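Local coordinates for protein glutamate racemase (Bacillus anthracis, PDB 2DWU) that is a two-domain alpha/beta enzyme of the Asp/Glu/hydantoin racemase family that holds D-glutamic acid between its domains, at residues S8-L13 / A72-C77. Residues are numbered along the deposited sequence; the frame is centred on the assembly and turned at random.
Sequences SVIGVL and ALVVAC. With DGL (D-glutamic acid), chain H.
G11 and L13 of strand 9-13 bond to strand 72-75 in parallel register, the two axes 4.6 Å apart at closest and turned by 24°. G11 grips its neighbour from both ends of the residue: its N donates to A72 O at 2.9 Å, and its O accepts V74 N at 2.8 Å. V74 O then receives L13 N, with V12 CA 3.4 Å from the same oxygen in a CA-H...O contact. Beyond the strand proper, A76 N still reaches L13 O, though this bond is more bent, 142° at the hydrogen.

The pair lies inside a parallel six-stranded sheet flanked by helices, a three-layer alpha/beta/alpha sandwich in which strand 9-14 runs between 70-75 and 35-39. On the face bearing I10, V12 and V74, the CG2 methyls of I10 and V74 meet at 3.9 Å; helix 211-226 covers them through L219. Farther along, V12 CG1, anti to its backbone N, touches A76 CB. The other face carries L73, L13 and V75. Lacking a side chain, G11 leaves its backbone open to L73, whose CD1 lies 3.6 Å from G11 O. L13 spreads its branches, CD2 toward L73 CD1 and CD1 alongside V75 CG1, while V62 of helix 51-65 packs on both leucines.

Past A76 the chain reaches the ligand pocket: C77, N-cap of helix 78-91, extends SG anti to its backbone N (chi1 178°), bringing the sulfur to 3.3 Å from N of D-glutamic acid; the ligand is hydrogen-bonded to N78 N and T79 OG1.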
loop_
_atom_site.group_PDB
_atom_site.type_symbol
_atom_site.label_atom_id
_atom_site.label_comp_id
_atom_site.label_asym_id
_atom_site.label_seq_id
_atom_site.Cartn_x
_atom_site.Cartn_y
_atom_site.Cartn_z
ATOM N N SER B 8 2.346 -23.945 1.235
ATOM C CA SER B 8 1.671 -23.373 0.074
ATOM C C SER B 8 2.491 -22.276 -0.597
ATOM O O SER B 8 3.291 -21.600 0.039
ATOM C CB SER B 8 0.291 -22.842 0.465
ATOM O OG SER B 8 0.375 -21.882 1.494
ATOM N N VAL B 9 2.276 -22.117 -1.897
ATOM C CA VAL B 9 2.994 -21.144 -2.699
ATOM C C VAL B 9 2.114 -20.063 -3.302
ATOM O O VAL B 9 0.902 -20.161 -3.297
ATOM C CB VAL B 9 3.709 -21.851 -3.868
ATOM C CG1 VAL B 9 4.573 -22.999 -3.322
ATOM C CG2 VAL B 9 2.679 -22.399 -4.853
ATOM N N ILE B 10 2.770 -19.020 -3.784
ATOM C CA ILE B 10 2.065 -17.938 -4.463
ATOM C C ILE B 10 2.163 -18.264 -5.959
ATOM O O ILE B 10 3.267 -18.312 -6.504
ATOM C CB ILE B 10 2.773 -16.572 -4.254
ATOM C CG1 ILE B 10 2.927 -16.253 -2.757
ATOM C CG2 ILE B 10 2.019 -15.496 -4.995
ATOM C CD1 ILE B 10 1.642 -16.150 -2.025
ATOM N N GLY B 11 1.025 -18.477 -6.617
ATOM C CA GLY B 11 1.065 -18.727 -8.057
ATOM C C GLY B 11 1.143 -17.371 -8.747
ATOM O O GLY B 11 0.478 -16.438 -8.307
ATOM N N VAL B 12 1.979 -17.247 -9.776
ATOM C CA VAL B 12 2.095 -15.975 -10.524
ATOM C C VAL B 12 1.980 -16.312 -12.006
ATOM O O VAL B 12 2.698 -17.193 -12.499
ATOM C CB VAL B 12 3.467 -15.276 -10.264
ATOM C CG1 VAL B 12 3.528 -13.938 -11.027
ATOM C CG2 VAL B 12 3.670 -15.024 -8.765
ATOM N N LEU B 13 1.066 -15.653 -12.720
ATOM C CA LEU B 13 0.956 -15.923 -14.152
ATOM C C LEU B 13 1.133 -14.631 -14.952
ATOM O O LEU B 13 0.812 -13.524 -14.486
ATOM C CB LEU B 13 -0.369 -16.637 -14.493
ATOM C CG LEU B 13 -1.707 -15.946 -14.228
ATOM C CD1 LEU B 13 -2.007 -14.880 -15.329
ATOM C CD2 LEU B 13 -2.824 -17.015 -14.253
ATOM N N ALA B 72 -2.514 -18.365 -2.951
ATOM C CA ALA B 72 -3.012 -17.156 -3.609
ATOM C C ALA B 72 -2.512 -17.144 -5.049
ATOM O O ALA B 72 -1.540 -17.815 -5.370
ATOM C CB ALA B 72 -2.500 -15.898 -2.871
ATOM N N LEU B 73 -3.180 -16.367 -5.906
ATOM C CA LEU B 73 -2.814 -16.248 -7.308
ATOM C C LEU B 73 -2.602 -14.770 -7.635
ATOM O O LEU B 73 -3.433 -13.930 -7.290
ATOM C CB LEU B 73 -3.946 -16.797 -8.203
ATOM C CG LEU B 73 -3.731 -16.546 -9.709
ATOM C CD1 LEU B 73 -2.462 -17.273 -10.200
ATOM C CD2 LEU B 73 -4.967 -17.027 -10.454
ATOM N N VAL B 74 -1.483 -14.467 -8.288
ATOM C CA VAL B 74 -1.212 -13.089 -8.737
ATOM C C VAL B 74 -1.228 -13.093 -10.271
ATOM O O VAL B 74 -0.524 -13.887 -10.923
ATOM C CB VAL B 74 0.167 -12.594 -8.269
ATOM C CG1 VAL B 74 0.477 -11.207 -8.891
ATOM C CG2 VAL B 74 0.178 -12.488 -6.736
ATOM N N VAL B 75 -2.063 -12.220 -10.837
ATOM C CA VAL B 75 -2.141 -12.056 -12.293
ATOM C C VAL B 75 -1.189 -10.890 -12.496
ATOM O O VAL B 75 -1.521 -9.732 -12.302
ATOM C CB VAL B 75 -3.571 -11.682 -12.756
ATOM C CG1 VAL B 75 -3.596 -11.511 -14.298
ATOM C CG2 VAL B 75 -4.508 -12.786 -12.373
ATOM N N ALA B 76 0.035 -11.237 -12.848
ATOM C CA ALA B 76 1.081 -10.243 -13.011
ATOM C C ALA B 76 0.969 -9.401 -14.280
ATOM O O ALA B 76 1.538 -8.293 -14.364
ATOM C CB ALA B 76 2.447 -10.954 -12.974
ATOM N N CYS B 77 0.266 -9.937 -15.265
ATOM C CA CYS B 77 0.091 -9.284 -16.565
ATOM C C CYS B 77 -1.093 -8.318 -16.526
ATOM O O CYS B 77 -2.197 -8.735 -16.210
ATOM C CB CYS B 77 -0.163 -10.377 -17.608
ATOM S SG CYS B 77 -0.450 -9.785 -19.275
HETATM N N DGL H . 2.613 -8.559 -19.788
HETATM C CA DGL H . 1.853 -7.641 -20.694
HETATM C C DGL H . 1.159 -6.593 -19.897
HETATM O O DGL H . 0.245 -5.921 -20.358
HETATM C CB DGL H . 2.816 -6.979 -21.705
HETATM C CG DGL H . 3.128 -8.022 -22.805
HETATM C CD DGL H . 1.979 -8.490 -23.601
HETATM O OE1 DGL H . 1.393 -7.795 -24.432
HETATM O OE2 DGL H . 1.585 -9.720 -23.364
HETATM O OXT DGL H . 1.560 -6.421 -18.667
#